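Local coordinates for protein peptide synthase (Silicibacter pomeroyi DSS-3, PDB 2QTP) that is of unknown function but may have a role in amino-acid metabolism and adopts a variant of the Bacillus chorismate mutase fold, at residues K29-A34 with L131-G136; I36-A41 with A84-N89; E46-L51 with A95-H100; E64-A69 with V165-T170. All coordinates share one frame; numbering follows the deposited sequence. Where two conformers were deposited one is given.

Interaction 1: residues K29-A34 with L131-G136; sequences KAVAVA and LDVPLG
Val31 and Val133 meet methyl to methyl, Val31 CG2 lying 4.2 Å from Val133 CG2. This is the closed, buried part of the contact. Val31 also touches Ile150 and Val152, the other strand of the small sheet, and Val133 rests on Ser83. Two residues away, Lys29 crosses over Leu135 at a slant. Lys29 CD sits 4.2 Å from Leu135 CD1, so the aliphatic part of the lysine is what covers the leucine. Lys29 CG lies anti to the carbonyl carbon (chi1 -49°), and the chain beyond it is extended. That carries the amine past Leu135 to the more open end of the contact. There NZ is hydrogen-bonded to Gly149 O, with a long, weak ion pair to Asp148 OD2. Leu135 itself is buried, since Ala168 and Thr170 also touch it.

The fit between these two segments is modest. The backbones stay well apart, with the CA atoms of Val31 and Val133 8.3 Å from each other, and side chains alone bridge the space. Lys29 and Val31 point toward strand 131-135, while Ala30 and Ala32 touch helix 49-70. The strand pair 131-135 and 148-152 thus lies over one face of the main sheet and the long helix over the other. This is a face-to-face packing of two sheets, within a fold described as a variant of the Bacillus chorismate mutase fold.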
loop_
_atom_site.group_PDB
_atom_site.type_symbol
_atom_site.label_atom_id
_atom_site.label_comp_id
_atom_site.label_asym_id
_atom_site.label_seq_id
_atom_site.Cartn_x
_atom_site.Cartn_y
_atom_site.Cartn_z
ATOM N N LYS A 29 -4.160 12.935 -2.785
ATOM C CA LYS A 29 -3.437 11.744 -2.369
ATOM C C LYS A 29 -4.112 10.554 -3.034
ATOM O O LYS A 29 -5.346 10.522 -3.172
ATOM C CB LYS A 29 -3.523 11.532 -0.856
ATOM C CG LYS A 29 -3.214 12.725 0.004
ATOM C CD LYS A 29 -3.285 12.290 1.457
ATOM C CE LYS A 29 -2.838 13.366 2.421
ATOM N NZ LYS A 29 -3.082 12.862 3.795
ATOM N N ALA A 30 -3.327 9.568 -3.432
ATOM C CA ALA A 30 -3.894 8.345 -3.988
ATOM C C ALA A 30 -3.188 7.184 -3.344
ATOM O O ALA A 30 -2.005 7.290 -2.987
ATOM C CB ALA A 30 -3.745 8.301 -5.510
ATOM N N VAL A 31 -3.906 6.078 -3.189
ATOM C CA VAL A 31 -3.325 4.840 -2.686
ATOM C C VAL A 31 -3.960 3.668 -3.454
ATOM O O VAL A 31 -5.157 3.667 -3.695
ATOM C CB VAL A 31 -3.460 4.680 -1.118
ATOM C CG1 VAL A 31 -4.821 4.943 -0.630
ATOM C CG2 VAL A 31 -2.994 3.275 -0.657
ATOM N N ALA A 32 -3.130 2.742 -3.917
ATOM C CA ALA A 32 -3.573 1.535 -4.622
ATOM C C ALA A 32 -3.216 0.340 -3.715
ATOM O O ALA A 32 -2.111 0.281 -3.161
ATOM C CB ALA A 32 -2.900 1.421 -6.025
ATOM N N VAL A 33 -4.170 -0.577 -3.564
ATOM C CA VAL A 33 -4.077 -1.721 -2.664
ATOM C C VAL A 33 -4.381 -3.024 -3.423
ATOM O O VAL A 33 -5.301 -3.062 -4.269
ATOM C CB VAL A 33 -5.104 -1.578 -1.498
ATOM C CG1 VAL A 33 -5.019 -2.740 -0.581
ATOM C CG2 VAL A 33 -4.847 -0.298 -0.756
ATOM N N ALA A 34 -3.589 -4.065 -3.146
ATOM C CA ALA A 34 -3.809 -5.424 -3.705
ATOM C C ALA A 34 -3.934 -6.398 -2.565
ATOM O O ALA A 34 -3.232 -6.284 -1.557
ATOM C CB ALA A 34 -2.689 -5.860 -4.645
ATOM N N LEU A 131 -5.100 0.184 7.727
ATOM C CA LEU A 131 -3.644 0.183 7.538
ATOM C C LEU A 131 -3.270 1.625 7.237
ATOM O O LEU A 131 -3.837 2.244 6.334
ATOM C CB LEU A 131 -3.238 -0.727 6.347
ATOM C CG LEU A 131 -1.796 -0.829 5.863
ATOM C CD1 LEU A 131 -0.852 -1.441 6.924
ATOM C CD2 LEU A 131 -1.781 -1.659 4.531
ATOM N N ASP A 132 -2.317 2.147 7.990
ATOM C CA ASP A 132 -1.842 3.485 7.777
ATOM C C ASP A 132 -0.654 3.434 6.822
ATOM O O ASP A 132 0.336 2.767 7.104
ATOM C CB ASP A 132 -1.429 4.080 9.108
ATOM C CG ASP A 132 -1.836 5.547 9.256
ATOM O OD1 ASP A 132 -1.627 6.390 8.318
ATOM O OD2 ASP A 132 -2.359 5.841 10.362
ATOM N N VAL A 133 -0.775 4.075 5.663
ATOM C CA VAL A 133 0.316 4.107 4.689
ATOM C C VAL A 133 1.108 5.419 4.870
ATOM O O VAL A 133 0.581 6.491 4.689
ATOM C CB VAL A 133 -0.191 3.989 3.255
ATOM C CG1 VAL A 133 1.008 3.750 2.295
ATOM C CG2 VAL A 133 -1.241 2.886 3.160
ATOM N N PRO A 134 2.377 5.325 5.253
ATOM C CA PRO A 134 3.181 6.523 5.444
ATOM C C PRO A 134 3.484 7.257 4.121
ATOM O O PRO A 134 3.448 6.655 3.051
ATOM C CB PRO A 134 4.453 5.977 6.087
ATOM C CG PRO A 134 4.499 4.580 5.730
ATOM C CD PRO A 134 3.130 4.096 5.509
ATOM N N LEU A 135 3.723 8.554 4.192
ATOM C CA LEU A 135 4.031 9.351 3.000
ATOM C C LEU A 135 5.253 10.208 3.310
ATOM O O LEU A 135 5.181 11.132 4.116
ATOM C CB LEU A 135 2.853 10.245 2.597
ATOM C CG LEU A 135 1.677 9.604 1.862
ATOM C CD1 LEU A 135 0.482 10.577 1.803
ATOM C CD2 LEU A 135 2.086 9.173 0.470
ATOM N N GLY A 136 6.373 9.885 2.688
ATOM C CA GLY A 136 7.589 10.629 2.919
ATOM C C GLY A 136 7.824 11.542 1.737
ATOM O O GLY A 136 7.743 11.096 0.586
#

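Interaction 2: residues I36-A41 with A84-N89; sequences IENPFA and AMVGEN
Asn38 meets Val86 where strand 21-37 gives way to a type I beta turn, Asn38 to Ala41, with an Asx turn built into it. The two side chains approach at an angle. The amide end of Asn38 does the touching, its ND2 lying 4.1 Å from Val86 CG1. Val86 was deposited in two conformers, so this touch is doubtful, less certain than the bonds of the asparagine.

Asn38 CG is anti to the backbone N (chi1 179°), which sends the amide out toward Val86. The two ends of that amide have different work. Asn38 OD1 turns back to its own chain and accepts from Phe40 N at 3.0 Å, with an N-H...O angle of 153°. The donor stands above the carbonyl plane, 55° out of it. ND2 is hydrogen-bonded to His94 ND1. The amide is therefore gripped at both ends, which fixes its rotation. The turn is also closed by Ala41 N, which binds Asn38 O at 3.2 Å. With an alanine here, Phe40 N and His94 ND1 would probably each lose a partner, and the side facing Val86 might be less filled.

Phe40 leads its ring away from the 84-89 segment. Pro39 CG lies 4.0 Å above the plane of the Phe40 ring, over its centre, and the ring also touches Val45 and Leu48. Beyond the asparagine the contact passes from side chain to backbone, at the more exposed end. Here the carbonyl oxygen of Asn89 lies 3.7 Å from Ala41 CA.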
loop_
_atom_site.group_PDB
_atom_site.type_symbol
_atom_site.label_atom_id
_atom_site.label_comp_id
_atom_site.label_asym_id
_atom_site.label_seq_id
_atom_site.Cartn_x
_atom_site.Cartn_y
_atom_site.Cartn_z
ATOM N N ILE A 36 -3.582 -10.310 -1.911
ATOM C CA ILE A 36 -3.054 -11.534 -2.497
ATOM C C ILE A 36 -3.047 -12.669 -1.494
ATOM O O ILE A 36 -3.067 -12.430 -0.316
ATOM C CB ILE A 36 -1.600 -11.342 -3.008
ATOM C CG1 ILE A 36 -0.681 -10.918 -1.855
ATOM C CG2 ILE A 36 -1.559 -10.315 -4.134
ATOM C CD1 ILE A 36 0.777 -11.202 -2.076
ATOM N N GLU A 37 -3.006 -13.901 -1.986
ATOM C CA GLU A 37 -2.818 -15.074 -1.156
ATOM C C GLU A 37 -1.365 -15.115 -0.690
ATOM O O GLU A 37 -0.452 -14.856 -1.469
ATOM C CB GLU A 37 -3.173 -16.346 -1.941
ATOM C CG GLU A 37 -2.966 -17.659 -1.148
ATOM C CD GLU A 37 -3.245 -18.924 -1.979
ATOM O OE1 GLU A 37 -4.425 -19.139 -2.355
ATOM O OE2 GLU A 37 -2.280 -19.690 -2.244
ATOM N N ASN A 38 -1.156 -15.379 0.598
ATOM C CA ASN A 38 0.184 -15.512 1.160
ATOM C C ASN A 38 0.598 -16.952 0.920
ATOM O O ASN A 38 -0.032 -17.863 1.462
ATOM C CB ASN A 38 0.121 -15.171 2.651
ATOM C CG ASN A 38 1.424 -15.282 3.365
ATOM O OD1 ASN A 38 2.460 -15.656 2.796
ATOM N ND2 ASN A 38 1.371 -15.017 4.693
ATOM N N PRO A 39 1.626 -17.188 0.076
ATOM C CA PRO A 39 2.026 -18.595 -0.139
ATOM C C PRO A 39 2.577 -19.291 1.124
ATOM O O PRO A 39 2.605 -20.507 1.184
ATOM C CB PRO A 39 3.122 -18.478 -1.229
ATOM C CG PRO A 39 3.713 -17.131 -0.998
ATOM C CD PRO A 39 2.487 -16.267 -0.693
ATOM N N PHE A 40 2.959 -18.514 2.133
ATOM C CA PHE A 40 3.521 -19.041 3.353
ATOM C C PHE A 40 2.543 -19.038 4.518
ATOM O O PHE A 40 2.956 -19.213 5.640
ATOM C CB PHE A 40 4.791 -18.257 3.704
ATOM C CG PHE A 40 5.800 -18.177 2.553
ATOM C CD1 PHE A 40 6.066 -19.278 1.776
ATOM C CD2 PHE A 40 6.496 -17.006 2.291
ATOM C CE1 PHE A 40 6.984 -19.215 0.742
ATOM C CE2 PHE A 40 7.403 -16.937 1.244
ATOM C CZ PHE A 40 7.643 -18.045 0.482
ATOM N N ALA A 41 1.259 -18.815 4.248
ATOM C CA ALA A 41 0.244 -18.865 5.274
ATOM C C ALA A 41 0.214 -20.274 5.861
ATOM O O ALA A 41 0.231 -21.252 5.124
ATOM C CB ALA A 41 -1.169 -18.464 4.720
ATOM N N ALA A 84 2.236 -2.933 4.213
ATOM C CA ALA A 84 1.629 -4.248 4.000
ATOM C C ALA A 84 1.045 -4.732 5.341
ATOM O O ALA A 84 1.593 -4.498 6.410
ATOM C CB ALA A 84 2.636 -5.259 3.436
HETATM N N MSE A 85 -0.104 -5.369 5.258
HETATM C CA MSE A 85 -0.745 -5.945 6.420
HETATM C C MSE A 85 -0.884 -7.422 6.120
HETATM O O MSE A 85 -1.553 -7.818 5.156
HETATM C CB MSE A 85 -2.123 -5.342 6.678
HETATM C CG MSE A 85 -2.872 -5.853 7.930
HETATM SE SE MSE A 85 -4.665 -5.108 8.097
HETATM C CE MSE A 85 -4.226 -3.460 9.071
ATOM N N VAL A 86 -0.301 -8.223 7.007
ATOM C CA VAL A 86 -0.337 -9.675 6.902
ATOM C C VAL A 86 -1.569 -10.200 7.634
ATOM O O VAL A 86 -1.922 -9.729 8.725
ATOM C CB VAL A 86 0.928 -10.306 7.536
ATOM C CG1 VAL A 86 1.088 -11.767 7.114
ATOM C CG2 VAL A 86 2.149 -9.506 7.154
ATOM N N GLY A 87 -2.240 -11.173 7.035
ATOM C CA GLY A 87 -3.331 -11.838 7.753
ATOM C C GLY A 87 -2.812 -12.712 8.885
ATOM O O GLY A 87 -1.609 -13.059 8.966
ATOM N N GLU A 88 -3.743 -13.134 9.718
ATOM C CA GLU A 88 -3.437 -13.811 10.988
ATOM C C GLU A 88 -2.582 -15.116 10.899
ATOM O O GLU A 88 -1.801 -15.416 11.811
ATOM C CB GLU A 88 -4.771 -14.037 11.796
ATOM C CG GLU A 88 -5.632 -12.733 12.056
ATOM C CD GLU A 88 -6.999 -12.947 12.851
ATOM N N ASN A 89 -2.708 -15.888 9.819
ATOM C CA ASN A 89 -1.914 -17.145 9.677
ATOM C C ASN A 89 -0.529 -16.943 9.042
ATOM O O ASN A 89 0.234 -17.894 8.851
ATOM C CB ASN A 89 -2.720 -18.216 8.948
ATOM C CG ASN A 89 -3.898 -18.708 9.750
ATOM O OD1 ASN A 89 -3.950 -18.540 10.961
ATOM N ND2 ASN A 89 -4.853 -19.316 9.082
#

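Interaction 3: residues E46-L51 with A95-H100; sequences EDLTEL and AAAILH
Leu51 packs on Ala97 and Ile98 with both its side chain and its carbonyl. Leu51 CB touches first, 3.9 Å from Ala97 CB. From there CG lies anti to the carbonyl carbon (chi1 -80°), and the branch CD2 reaches Ile98. Leu51 CD2 is 4.1 Å from Ile98 CD1 and nearly as close to CG1, and the two side chains cross obliquely. The backbone adds to this. Leu51 O lies 3.5 Å from Ile98 CG1. Leu51 O also takes a CA-H...O contact from Ile98 CA at 3.6 Å, with 162° at the hydrogen.

Ala97 points its single methyl between two leucines. Leu48 CB is 3.7 Å from Ala97 CB, and Leu48 CD1 touches the same methyl. The small alanine lets the start of helix 49-70 come this close. Leu48 is the N-cap residue of that helix. Just before it, Asp47 forms an Asx turn: Asp47 OD1 accepts from Thr49 N at 3.0 Å. Thr49 OG1 is modelled suspiciously close to the same oxygen, so that second bond is doubtful in detail.

The first turn of helix 49-70 therefore lies against the end of helix 92-98. Phe40 and Pro39 touch Leu51 from the loop after strand 21-37. Ile98 reaches on to Ile163 and Val165 of strand 162-171, and to Ala84 of strand 79-86.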
loop_
_atom_site.group_PDB
_atom_site.type_symbol
_atom_site.label_atom_id
_atom_site.label_comp_id
_atom_site.label_asym_id
_atom_site.label_seq_id
_atom_site.Cartn_x
_atom_site.Cartn_y
_atom_site.Cartn_z
ATOM N N GLU A 46 11.935 -20.039 5.801
ATOM C CA GLU A 46 13.022 -19.066 5.988
ATOM C C GLU A 46 13.310 -18.282 4.710
ATOM O O GLU A 46 13.662 -17.109 4.765
ATOM C CB GLU A 46 14.300 -19.787 6.385
ATOM C CG GLU A 46 14.112 -20.851 7.444
ATOM C CD GLU A 46 14.552 -20.394 8.778
ATOM O OE1 GLU A 46 14.070 -19.327 9.234
ATOM O OE2 GLU A 46 15.398 -21.112 9.358
ATOM N N ASP A 47 13.182 -18.950 3.570
ATOM C CA ASP A 47 13.485 -18.342 2.272
ATOM C C ASP A 47 12.229 -17.712 1.728
ATOM O O ASP A 47 11.292 -18.408 1.267
ATOM C CB ASP A 47 14.065 -19.402 1.318
ATOM C CG ASP A 47 14.375 -18.839 -0.068
ATOM O OD1 ASP A 47 14.078 -17.660 -0.368
ATOM O OD2 ASP A 47 14.896 -19.587 -0.888
ATOM N N LEU A 48 12.202 -16.380 1.790
ATOM C CA LEU A 48 11.028 -15.596 1.403
ATOM C C LEU A 48 11.159 -14.990 0.008
ATOM O O LEU A 48 10.449 -14.070 -0.323
ATOM C CB LEU A 48 10.795 -14.500 2.456
ATOM C CG LEU A 48 10.683 -15.009 3.895
ATOM C CD1 LEU A 48 10.627 -13.872 4.959
ATOM C CD2 LEU A 48 9.418 -15.912 4.015
ATOM N N THR A 49 12.086 -15.504 -0.799
ATOM C CA THR A 49 12.322 -15.029 -2.154
ATOM C C THR A 49 11.013 -14.817 -2.909
ATOM O O THR A 49 10.817 -13.786 -3.552
ATOM C CB THR A 49 13.232 -16.043 -2.900
ATOM O OG1 THR A 49 14.510 -16.056 -2.263
ATOM C CG2 THR A 49 13.407 -15.730 -4.418
ATOM N N GLU A 50 10.120 -15.794 -2.817
ATOM C CA GLU A 50 8.891 -15.768 -3.579
ATOM C C GLU A 50 8.061 -14.519 -3.239
ATOM O O GLU A 50 7.476 -13.906 -4.126
ATOM C CB GLU A 50 8.090 -17.058 -3.327
ATOM C CG GLU A 50 6.865 -17.200 -4.226
ATOM C CD GLU A 50 5.920 -18.351 -3.855
ATOM O OE1 GLU A 50 6.350 -19.359 -3.228
ATOM O OE2 GLU A 50 4.729 -18.212 -4.225
ATOM N N LEU A 51 8.038 -14.114 -1.971
ATOM C CA LEU A 51 7.334 -12.884 -1.614
ATOM C C LEU A 51 8.068 -11.608 -2.054
ATOM O O LEU A 51 7.404 -10.625 -2.317
ATOM C CB LEU A 51 6.987 -12.815 -0.127
ATOM C CG LEU A 51 5.754 -13.596 0.354
ATOM C CD1 LEU A 51 5.609 -13.452 1.857
ATOM C CD2 LEU A 51 4.472 -13.185 -0.319
ATOM N N ALA A 95 5.405 -9.641 5.501
ATOM C CA ALA A 95 5.164 -8.238 5.130
ATOM C C ALA A 95 6.496 -7.563 4.825
ATOM O O ALA A 95 6.623 -6.823 3.848
ATOM C CB ALA A 95 4.407 -7.482 6.258
ATOM N N ALA A 96 7.495 -7.784 5.666
ATOM C CA ALA A 96 8.844 -7.280 5.380
ATOM C C ALA A 96 9.336 -7.685 3.986
ATOM O O ALA A 96 9.864 -6.854 3.241
ATOM C CB ALA A 96 9.806 -7.729 6.429
ATOM N N ALA A 97 9.160 -8.963 3.646
ATOM C CA ALA A 97 9.641 -9.518 2.393
ATOM C C ALA A 97 8.927 -8.868 1.243
ATOM O O ALA A 97 9.542 -8.437 0.272
ATOM C CB ALA A 97 9.445 -11.053 2.357
ATOM N N ILE A 98 7.605 -8.822 1.339
ATOM C CA ILE A 98 6.811 -8.213 0.278
ATOM C C ILE A 98 7.202 -6.726 0.049
ATOM O O ILE A 98 7.247 -6.285 -1.079
ATOM C CB ILE A 98 5.252 -8.501 0.448
ATOM C CG1 ILE A 98 4.697 -9.039 -0.878
ATOM C CG2 ILE A 98 4.539 -7.307 0.926
ATOM C CD1 ILE A 98 3.273 -9.346 -0.910
ATOM N N LEU A 99 7.638 -6.017 1.077
ATOM C CA LEU A 99 8.045 -4.608 0.982
ATOM C C LEU A 99 9.526 -4.360 0.715
ATOM O O LEU A 99 9.964 -3.208 0.622
ATOM C CB LEU A 99 7.714 -3.905 2.325
ATOM C CG LEU A 99 6.220 -3.791 2.708
ATOM C CD1 LEU A 99 6.058 -3.213 4.119
ATOM C CD2 LEU A 99 5.415 -3.005 1.654
ATOM N N HIS A 100 10.301 -5.426 0.652
ATOM C CA HIS A 100 11.765 -5.338 0.522
ATOM C C HIS A 100 12.269 -4.629 -0.747
ATOM O O HIS A 100 13.065 -3.707 -0.648
ATOM C CB HIS A 100 12.355 -6.740 0.640
ATOM C CG HIS A 100 13.829 -6.784 0.447
ATOM N ND1 HIS A 100 14.716 -6.498 1.459
ATOM C CD2 HIS A 100 14.575 -7.023 -0.659
ATOM C CE1 HIS A 100 15.949 -6.573 0.984
ATOM N NE2 HIS A 100 15.895 -6.884 -0.300
#

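Interaction 4: residues E64-A69 with V165-T170; sequences ERCVQA and VAVAVT
Cys66 makes a helix-on-sheet contact, packing the later part of helix 49-70 against strand 162-171 in the buried core. The short axes run 8.1 Å apart at closest and 37° from parallel. One helix residue carries most of the contact. Cys66 CB lies 3.7 Å from Val169 CG2, and the sulfur continues over the strand backbone. Cys66 SG is anti to the carbonyl carbon (chi1 -81°), which sets it 3.1 Å from Val167 O. Cys66 SG also lies 4.1 Å from Ala168 CA, while Val167 CG1 is a looser neighbour.

The strand alternates its sides. Val167 and Val169 point toward the helix, whereas Ala168 points away and touches Val133 on the other face. The neighbouring strand is tied on by backbone bonds, Val167 with Ala32 and Val169 with Ala30. Arg65 and Ala69 of the helix rest on strand 5-15 as well, so the helix spans several strands.

The contact is largely apolar apart from the approach of the sulfur to a peptide oxygen. A short side chain brings helix and strand close together, and the thiol sulfur faces an oxygen that already serves the pairing of the sheet.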
loop_
_atom_site.group_PDB
_atom_site.type_symbol
_atom_site.label_atom_id
_atom_site.label_comp_id
_atom_site.label_asym_id
_atom_site.label_seq_id
_atom_site.Cartn_x
_atom_site.Cartn_y
_atom_site.Cartn_z
ATOM N N GLU A 64 1.867 2.381 -10.531
ATOM C CA GLU A 64 1.287 2.777 -11.805
ATOM C C GLU A 64 -0.203 3.091 -11.648
ATOM O O GLU A 64 -0.686 4.047 -12.252
ATOM C CB GLU A 64 1.487 1.673 -12.856
ATOM C CG GLU A 64 0.677 1.854 -14.177
ATOM C CD GLU A 64 1.153 3.035 -15.042
ATOM O OE1 GLU A 64 2.357 3.379 -14.983
ATOM O OE2 GLU A 64 0.329 3.611 -15.804
ATOM N N ARG A 65 -0.931 2.296 -10.863
ATOM C CA ARG A 65 -2.352 2.584 -10.621
ATOM C C ARG A 65 -2.519 3.931 -9.936
ATOM O O ARG A 65 -3.427 4.698 -10.277
ATOM C CB ARG A 65 -3.048 1.485 -9.801
ATOM C CG ARG A 65 -3.100 0.114 -10.481
ATOM C CD ARG A 65 -3.850 0.101 -11.831
ATOM N NE ARG A 65 -5.246 0.480 -11.637
ATOM C CZ ARG A 65 -6.265 -0.363 -11.442
ATOM N NH1 ARG A 65 -6.096 -1.690 -11.456
ATOM N NH2 ARG A 65 -7.485 0.148 -11.249
ATOM N N CYS A 66 -1.624 4.243 -9.000
ATOM C CA CYS A 66 -1.643 5.549 -8.318
ATOM C C CYS A 66 -1.523 6.722 -9.273
ATOM O O CYS A 66 -2.328 7.649 -9.221
ATOM C CB CYS A 66 -0.529 5.640 -7.273
ATOM S SG CYS A 66 -0.914 4.866 -5.730
ATOM N N VAL A 67 -0.507 6.696 -10.135
ATOM C CA VAL A 67 -0.282 7.781 -11.098
ATOM C C VAL A 67 -1.398 7.846 -12.151
ATOM O O VAL A 67 -1.809 8.925 -12.530
ATOM C CB VAL A 67 1.157 7.739 -11.737
ATOM C CG1 VAL A 67 2.213 7.811 -10.635
ATOM C CG2 VAL A 67 1.370 6.492 -12.602
ATOM N N GLN A 68 -1.893 6.706 -12.612
ATOM C CA GLN A 68 -3.050 6.703 -13.493
ATOM C C GLN A 68 -4.272 7.313 -12.821
ATOM O O GLN A 68 -4.996 8.047 -13.455
ATOM C CB GLN A 68 -3.401 5.301 -13.969
ATOM C CG GLN A 68 -2.474 4.776 -15.041
ATOM C CD GLN A 68 -2.746 3.313 -15.389
ATOM O OE1 GLN A 68 -3.155 2.509 -14.539
ATOM N NE2 GLN A 68 -2.503 2.960 -16.646
ATOM N N ALA A 69 -4.498 7.023 -11.543
ATOM C CA ALA A 69 -5.633 7.586 -10.816
ATOM C C ALA A 69 -5.555 9.107 -10.685
ATOM O O ALA A 69 -6.564 9.787 -10.710
ATOM C CB ALA A 69 -5.738 6.951 -9.422
ATOM N N VAL A 165 -1.383 -5.304 0.461
ATOM C CA VAL A 165 -0.217 -4.465 0.171
ATOM C C VAL A 165 -0.705 -3.130 -0.427
ATOM O O VAL A 165 -1.561 -3.140 -1.263
ATOM C CB VAL A 165 0.669 -5.195 -0.867
ATOM C CG1 VAL A 165 1.970 -4.419 -1.109
ATOM C CG2 VAL A 165 0.915 -6.661 -0.404
ATOM N N ALA A 166 -0.119 -2.014 -0.020
ATOM C CA ALA A 166 -0.495 -0.692 -0.467
ATOM C C ALA A 166 0.705 0.164 -0.883
ATOM O O ALA A 166 1.779 0.110 -0.274
ATOM C CB ALA A 166 -1.295 0.043 0.658
ATOM N N VAL A 167 0.500 0.953 -1.943
ATOM C CA VAL A 167 1.433 1.999 -2.384
ATOM C C VAL A 167 0.646 3.317 -2.485
ATOM O O VAL A 167 -0.469 3.352 -3.040
ATOM C CB VAL A 167 2.070 1.642 -3.739
ATOM C CG1 VAL A 167 2.832 2.832 -4.314
ATOM C CG2 VAL A 167 2.970 0.345 -3.604
ATOM N N ALA A 168 1.210 4.394 -1.942
ATOM C CA ALA A 168 0.570 5.707 -1.954
ATOM C C ALA A 168 1.513 6.729 -2.576
ATOM O O ALA A 168 2.735 6.574 -2.500
ATOM C CB ALA A 168 0.211 6.127 -0.538
ATOM N N VAL A 169 0.919 7.752 -3.188
ATOM C CA VAL A 169 1.595 8.861 -3.834
ATOM C C VAL A 169 0.743 10.113 -3.571
ATOM O O VAL A 169 -0.483 10.018 -3.468
ATOM C CB VAL A 169 1.723 8.621 -5.380
ATOM C CG1 VAL A 169 2.518 9.729 -6.035
ATOM C CG2 VAL A 169 2.403 7.269 -5.676
ATOM N N THR A 170 1.383 11.269 -3.410
ATOM C CA THR A 170 0.666 12.517 -3.264
ATOM C C THR A 170 1.060 13.428 -4.403
ATOM O O THR A 170 2.129 13.286 -4.983
ATOM C CB THR A 170 0.930 13.289 -1.945
ATOM O OG1 THR A 170 2.275 13.741 -1.918
ATOM C CG2 THR A 170 0.646 12.456 -0.725
#

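In the fold
From the N terminus, strand 21-37 supplies the first segments of interactions 1 and 2. Interaction 1 closes a long loop, from 29-34 to 131-136, and interactions 2 and 3 nest inside it. These two cross each other: 36-41 goes to 84-89, while 46-51 goes to 95-100. Interaction 4 starts within all three loops, at 64-69, and ends beyond them at 165-170, so it crosses every one. Interactions 1 and 4 lie on the two faces of the main sheet, their centres about 7 Å apart. Interactions 2 and 3 gather at one end, where strand ends, turn and helices 49-70 and 92-98 meet.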